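Side-chain contacts in ECXA (Escherichia coli, PDB 4L63), which probably acts as a zinc-dependent metallopeptidase of the metzincin type, cleaving peptide bonds: residues A[104-109]-A[114-119]; A[158-163]-A[168-173]. One frame throughout, in Å; residues are numbered along the deposited sequence.

In the fold
Contact 1, the hairpin of strands 104-107 and 115-119, comes first along the chain and turns its Thr106 and Thr116 face to helix 146-165, which carries half of contact 2. Strand 104-107 is the outermost strand on its side of the five-stranded mixed sheet within this chain. Contact 2 follows, joining helix 146-165 to the loop after it, where the chain returns to the zinc ion. Their centres lie 11 Å apart, and they touch where Thr106 OG1 approaches Glu161 OE1 to 2.6 Å, a probable hydrogen bond. The edge strand is thereby tied directly to the glutamate of the HExxH motif, close to the metal, consistent with a metzincin fold.

Contact 1. Residues A[104-109]-A[114-119]; sequences GSTIFD and SRTRID
Thr106 and Thr116 face each other in a non-hydrogen-bonded pair of an antiparallel hairpin, and their side chains meet at an oblique angle through their hydroxyls. Thr116 OG1 donates to Thr106 OG1 at 2.7 Å. Both hydroxyls lie opposite their own carbonyl carbons, a shared torsion (chi1 -67° and -77°) that turns the two oxygens to each other. Thr106 OG1 is also hydrogen-bonded to Glu161, so the pair forms a short polar chain leading to the zinc site.

The other face carries Ser105, Ile107, Arg115 and Arg117. Arg117 extends from CG to NE and lays one face of its guanidinium over Ser105, whose CB is 3.3 Å from Arg117 NE. Ile107 and Arg115 run alongside each other in the same direction; Ile107 CD1 comes to the edge of the guanidinium, 3.3 Å from Arg115 NH1. Beneath these side chains the backbone is paired by bonds such as Arg117 N to Ser105 O, 2.8 Å. At the turn end, Ser114 OG accepts an almost straight bond from Asp109 N at 2.8 Å and is also hydrogen-bonded to Tyr29 OH.

Strand 115-119 continues the sheet by pairing with strand 91-96. The threonine face lies against helix 146-165, where Thr106 touches His164 and Ile165, while Phe108 packs on helix 25-29, the helix that carries Tyr29.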
loop_
_atom_site.group_PDB
_atom_site.type_symbol
_atom_site.label_atom_id
_atom_site.label_comp_id
_atom_site.label_asym_id
_atom_site.label_seq_id
_atom_site.Cartn_x
_atom_site.Cartn_y
_atom_site.Cartn_z
ATOM N N GLY A 104 9.558 -1.141 -33.748
ATOM C CA GLY A 104 10.385 -2.173 -33.145
ATOM C C GLY A 104 9.627 -3.456 -32.856
ATOM O O GLY A 104 8.393 -3.485 -32.892
ATOM N N SER A 105 10.372 -4.515 -32.554
ATOM C CA SER A 105 9.792 -5.837 -32.329
ATOM C C SER A 105 10.779 -6.769 -31.618
ATOM O O SER A 105 11.974 -6.771 -31.930
ATOM C CB SER A 105 9.353 -6.448 -33.666
ATOM O OG SER A 105 8.772 -7.726 -33.490
ATOM N N THR A 106 10.280 -7.562 -30.672
ATOM C CA THR A 106 11.130 -8.486 -29.918
ATOM C C THR A 106 10.493 -9.865 -29.768
ATOM O O THR A 106 9.306 -9.981 -29.451
ATOM C CB THR A 106 11.455 -7.931 -28.504
ATOM O OG1 THR A 106 12.287 -6.772 -28.621
ATOM C CG2 THR A 106 12.170 -8.972 -27.652
ATOM N N ILE A 107 11.284 -10.908 -29.999
ATOM C CA ILE A 107 10.858 -12.272 -29.709
ATOM C C ILE A 107 11.495 -12.778 -28.418
ATOM O O ILE A 107 12.707 -12.982 -28.358
ATOM C CB ILE A 107 11.224 -13.245 -30.839
ATOM C CG1 ILE A 107 10.557 -12.838 -32.151
ATOM C CG2 ILE A 107 10.836 -14.667 -30.456
ATOM C CD1 ILE A 107 10.768 -13.858 -33.267
ATOM N N PHE A 108 10.678 -12.983 -27.390
ATOM C CA PHE A 108 11.171 -13.528 -26.130
ATOM C C PHE A 108 11.275 -15.040 -26.221
ATOM O O PHE A 108 10.270 -15.735 -26.385
ATOM C CB PHE A 108 10.267 -13.134 -24.959
ATOM C CG PHE A 108 10.774 -13.601 -23.616
ATOM C CD1 PHE A 108 11.820 -12.942 -22.987
ATOM C CD2 PHE A 108 10.206 -14.697 -22.986
ATOM C CE1 PHE A 108 12.286 -13.367 -21.749
ATOM C CE2 PHE A 108 10.661 -15.123 -21.749
ATOM C CZ PHE A 108 11.708 -14.460 -21.132
ATOM N N ASP A 109 12.499 -15.540 -26.108
ATOM C CA ASP A 109 12.772 -16.964 -26.253
ATOM C C ASP A 109 13.340 -17.559 -24.965
ATOM O O ASP A 109 14.459 -17.237 -24.564
ATOM C CB ASP A 109 13.738 -17.197 -27.415
ATOM C CG ASP A 109 14.140 -18.650 -27.556
ATOM O OD1 ASP A 109 13.333 -19.534 -27.197
ATOM O OD2 ASP A 109 15.267 -18.907 -28.029
ATOM N N SER A 114 16.678 -14.811 -27.512
ATOM C CA SER A 114 15.722 -13.733 -27.700
ATOM C C SER A 114 16.255 -12.753 -28.737
ATOM O O SER A 114 17.441 -12.412 -28.727
ATOM C CB SER A 114 15.446 -13.020 -26.375
ATOM O OG SER A 114 14.681 -13.846 -25.518
ATOM N N ARG A 115 15.387 -12.315 -29.642
ATOM C CA ARG A 115 15.815 -11.447 -30.726
ATOM C C ARG A 115 15.047 -10.133 -30.747
ATOM O O ARG A 115 13.817 -10.112 -30.674
ATOM C CB ARG A 115 15.669 -12.162 -32.075
ATOM C CG ARG A 115 15.618 -13.684 -31.983
ATOM C CD ARG A 115 15.442 -14.317 -33.355
ATOM N NE ARG A 115 14.184 -13.922 -33.987
ATOM C CZ ARG A 115 13.974 -13.927 -35.300
ATOM N NH1 ARG A 115 12.802 -13.546 -35.790
ATOM N NH2 ARG A 115 14.938 -14.312 -36.126
ATOM N N THR A 116 15.788 -9.035 -30.838
ATOM C CA THR A 116 15.188 -7.719 -30.989
ATOM C C THR A 116 15.529 -7.131 -32.352
ATOM O O THR A 116 16.694 -7.082 -32.740
ATOM C CB THR A 116 15.657 -6.751 -29.891
ATOM O OG1 THR A 116 14.971 -7.050 -28.668
ATOM C CG2 THR A 116 15.363 -5.313 -30.286
ATOM N N ARG A 117 14.508 -6.689 -33.079
ATOM C CA ARG A 117 14.738 -6.048 -34.365
ATOM C C ARG A 117 14.234 -4.602 -34.372
ATOM O O ARG A 117 13.181 -4.287 -33.813
ATOM C CB ARG A 117 14.080 -6.853 -35.491
ATOM C CG ARG A 117 12.571 -6.912 -35.422
ATOM C CD ARG A 117 11.994 -7.757 -36.541
ATOM N NE ARG A 117 10.537 -7.741 -36.502
ATOM C CZ ARG A 117 9.795 -6.819 -37.108
ATOM N NH1 ARG A 117 8.474 -6.864 -37.025
ATOM N NH2 ARG A 117 10.374 -5.846 -37.796
ATOM N N ILE A 118 15.022 -3.724 -34.983
ATOM C CA ILE A 118 14.630 -2.340 -35.203
ATOM C C ILE A 118 14.434 -2.118 -36.693
ATOM O O ILE A 118 15.402 -2.061 -37.453
ATOM C CB ILE A 118 15.681 -1.338 -34.671
ATOM C CG1 ILE A 118 15.787 -1.421 -33.146
ATOM C CG2 ILE A 118 15.337 0.084 -35.111
ATOM C CD1 ILE A 118 14.535 -1.006 -32.416
ATOM N N ASP A 119 13.180 -2.017 -37.115
ATOM C CA ASP A 119 12.882 -1.783 -38.519
ATOM C C ASP A 119 13.401 -0.415 -38.930
ATOM O O ASP A 119 13.209 0.563 -38.218
ATOM C CB ASP A 119 11.380 -1.886 -38.782
ATOM C CG ASP A 119 11.066 -2.130 -40.242
ATOM O OD1 ASP A 119 10.890 -1.144 -40.989
ATOM O OD2 ASP A 119 11.001 -3.310 -40.644
#

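Contact 2. Residues A[158-163]-A[168-173]; sequences IKHEIG and LLHNNE. With ZN (zinc ion), chain G.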
loop_
_atom_site.group_PDB
_atom_site.type_symbol
_atom_site.label_atom_id
_atom_site.label_comp_id
_atom_site.label_asym_id
_atom_site.label_seq_id
_atom_site.Cartn_x
_atom_site.Cartn_y
_atom_site.Cartn_z
ATOM N N ILE A 158 14.124 1.267 -28.369
ATOM C CA ILE A 158 15.121 0.296 -27.930
ATOM C C ILE A 158 14.950 -0.061 -26.448
ATOM O O ILE A 158 14.922 -1.236 -26.102
ATOM C CB ILE A 158 16.554 0.811 -28.190
ATOM C CG1 ILE A 158 16.812 0.870 -29.697
ATOM C CG2 ILE A 158 17.573 -0.084 -27.516
ATOM C CD1 ILE A 158 18.254 1.142 -30.083
ATOM N N LYS A 159 14.815 0.943 -25.585
ATOM C CA LYS A 159 14.556 0.705 -24.161
ATOM C C LYS A 159 13.298 -0.133 -23.931
ATOM O O LYS A 159 13.291 -1.044 -23.100
ATOM C CB LYS A 159 14.437 2.031 -23.410
ATOM C CG LYS A 159 15.732 2.815 -23.356
ATOM C CD LYS A 159 15.504 4.214 -22.837
ATOM C CE LYS A 159 16.694 5.094 -23.151
ATOM N NZ LYS A 159 16.676 6.323 -22.325
ATOM N N HIS A 160 12.243 0.182 -24.676
ATOM C CA HIS A 160 10.996 -0.581 -24.628
ATOM C C HIS A 160 11.235 -2.044 -25.023
ATOM O O HIS A 160 10.779 -2.957 -24.341
ATOM C CB HIS A 160 9.952 0.072 -25.540
ATOM C CG HIS A 160 8.665 -0.686 -25.651
ATOM N ND1 HIS A 160 7.599 -0.483 -24.800
ATOM C CD2 HIS A 160 8.272 -1.641 -26.529
ATOM C CE1 HIS A 160 6.605 -1.285 -25.149
ATOM N NE2 HIS A 160 6.989 -1.996 -26.195
ATOM N N GLU A 161 11.972 -2.264 -26.107
ATOM C CA GLU A 161 12.255 -3.625 -26.556
ATOM C C GLU A 161 13.144 -4.386 -25.557
ATOM O O GLU A 161 12.977 -5.596 -25.381
ATOM C CB GLU A 161 12.895 -3.610 -27.950
ATOM C CG GLU A 161 11.974 -3.092 -29.065
ATOM C CD GLU A 161 10.574 -3.702 -29.039
ATOM O OE1 GLU A 161 10.456 -4.941 -28.945
ATOM O OE2 GLU A 161 9.588 -2.939 -29.125
ATOM N N ILE A 162 14.071 -3.682 -24.904
ATOM C CA ILE A 162 14.859 -4.259 -23.806
ATOM C C ILE A 162 13.951 -4.802 -22.695
ATOM O O ILE A 162 14.210 -5.857 -22.113
ATOM C CB ILE A 162 15.819 -3.226 -23.157
ATOM C CG1 ILE A 162 16.717 -2.542 -24.189
ATOM C CG2 ILE A 162 16.675 -3.896 -22.091
ATOM C CD1 ILE A 162 17.743 -3.426 -24.806
ATOM N N GLY A 163 12.892 -4.060 -22.391
ATOM C CA GLY A 163 11.906 -4.514 -21.423
ATOM C C GLY A 163 11.392 -5.901 -21.781
ATOM O O GLY A 163 11.272 -6.770 -20.913
ATOM N N LEU A 168 9.331 -8.635 -19.671
ATOM C CA LEU A 168 8.126 -7.831 -19.470
ATOM C C LEU A 168 7.249 -7.817 -20.717
ATOM O O LEU A 168 7.733 -7.968 -21.845
ATOM C CB LEU A 168 8.487 -6.399 -19.075
ATOM C CG LEU A 168 9.292 -6.283 -17.781
ATOM C CD1 LEU A 168 9.485 -4.824 -17.402
ATOM C CD2 LEU A 168 8.623 -7.057 -16.651
ATOM N N LEU A 169 5.951 -7.646 -20.500
ATOM C CA LEU A 169 4.999 -7.497 -21.591
ATOM C C LEU A 169 4.436 -6.081 -21.516
ATOM O O LEU A 169 5.064 -5.203 -20.922
ATOM C CB LEU A 169 3.905 -8.563 -21.501
ATOM C CG LEU A 169 4.447 -10.000 -21.605
ATOM C CD1 LEU A 169 3.400 -11.013 -21.179
ATOM C CD2 LEU A 169 4.938 -10.313 -23.019
ATOM N N HIS A 170 3.269 -5.846 -22.109
ATOM C CA HIS A 170 2.666 -4.513 -22.047
ATOM C C HIS A 170 1.762 -4.350 -20.842
ATOM O O HIS A 170 1.214 -5.329 -20.342
ATOM C CB HIS A 170 1.863 -4.224 -23.310
ATOM C CG HIS A 170 2.695 -4.191 -24.550
ATOM N ND1 HIS A 170 2.288 -4.771 -25.730
ATOM C CD2 HIS A 170 3.911 -3.649 -24.792
ATOM C CE1 HIS A 170 3.222 -4.594 -26.649
ATOM N NE2 HIS A 170 4.214 -3.912 -26.105
ATOM N N ASN A 171 1.576 -3.102 -20.419
ATOM C CA ASN A 171 0.795 -2.789 -19.214
ATOM C C ASN A 171 -0.594 -3.413 -19.200
ATOM O O ASN A 171 -1.098 -3.783 -18.137
ATOM C CB ASN A 171 0.684 -1.267 -19.036
ATOM C CG ASN A 171 -0.268 -0.614 -20.033
ATOM O OD1 ASN A 171 -0.083 -0.717 -21.244
ATOM N ND2 ASN A 171 -1.265 0.116 -19.517
ATOM N N ASN A 172 -1.210 -3.550 -20.373
ATOM C CA ASN A 172 -2.598 -3.989 -20.422
ATOM C C ASN A 172 -2.763 -5.443 -20.844
ATOM O O ASN A 172 -3.848 -5.850 -21.287
ATOM C CB ASN A 172 -3.406 -3.083 -21.365
ATOM C CG ASN A 172 -2.785 -2.972 -22.756
ATOM O OD1 ASN A 172 -1.887 -3.742 -23.119
ATOM N ND2 ASN A 172 -3.286 -2.026 -23.552
ATOM N N GLU A 173 -1.699 -6.232 -20.708
ATOM C CA GLU A 173 -1.739 -7.609 -21.203
ATOM C C GLU A 173 -1.814 -8.666 -20.103
ATOM O O GLU A 173 -1.573 -9.853 -20.354
ATOM C CB GLU A 173 -0.540 -7.865 -22.118
ATOM C CG GLU A 173 -0.740 -7.236 -23.501
ATOM C CD GLU A 173 0.513 -7.220 -24.355
ATOM O OE1 GLU A 173 1.608 -7.535 -23.834
ATOM O OE2 GLU A 173 0.391 -6.887 -25.558
HETATM ZN ZN ZN G . 6.103 -3.757 -26.968
HETATM O O HOH W 1 7.127 -3.925 -29.233
#
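Gly163, Leu168 and the zinc-binding pair His160 and His170 make up this contact between helix 146-165 and the loop that follows it. Gly163, the residue most covered, offers its carbonyl oxygen to Leu168 N at 3.0 Å. Leu168 CB also rests on Gly163 O, so the departing chain is held against the helix by a polar bond and by packing on the same oxygen.

The histidines meet rim to rim around the metal, their planes only 22° apart. His160 holds CG anti to its backbone N (chi1 176°), which carries NE2 out to the zinc ion at 2.1 Å; ND1 of the same ring is hydrogen-bonded to Ile198 O, so both ring nitrogens are engaged. His170 NE2 binds from the loop at the same distance. His164 completes the protein ligands. Behind His170, Glu173 OE1 accepts from the backbone N of His170, and Glu173 OE2 lies 2.8 Å from its donor His170 ND1, which fixes the rotation of the ring.

A water lies 2.5 Å from the zinc ion and donates to Glu161 OE2 at 2.7 Å. This placement of a water between metal and HExxH glutamate is consistent with metzincin chemistry, in which the glutamate acts as general base on a zinc-polarised water.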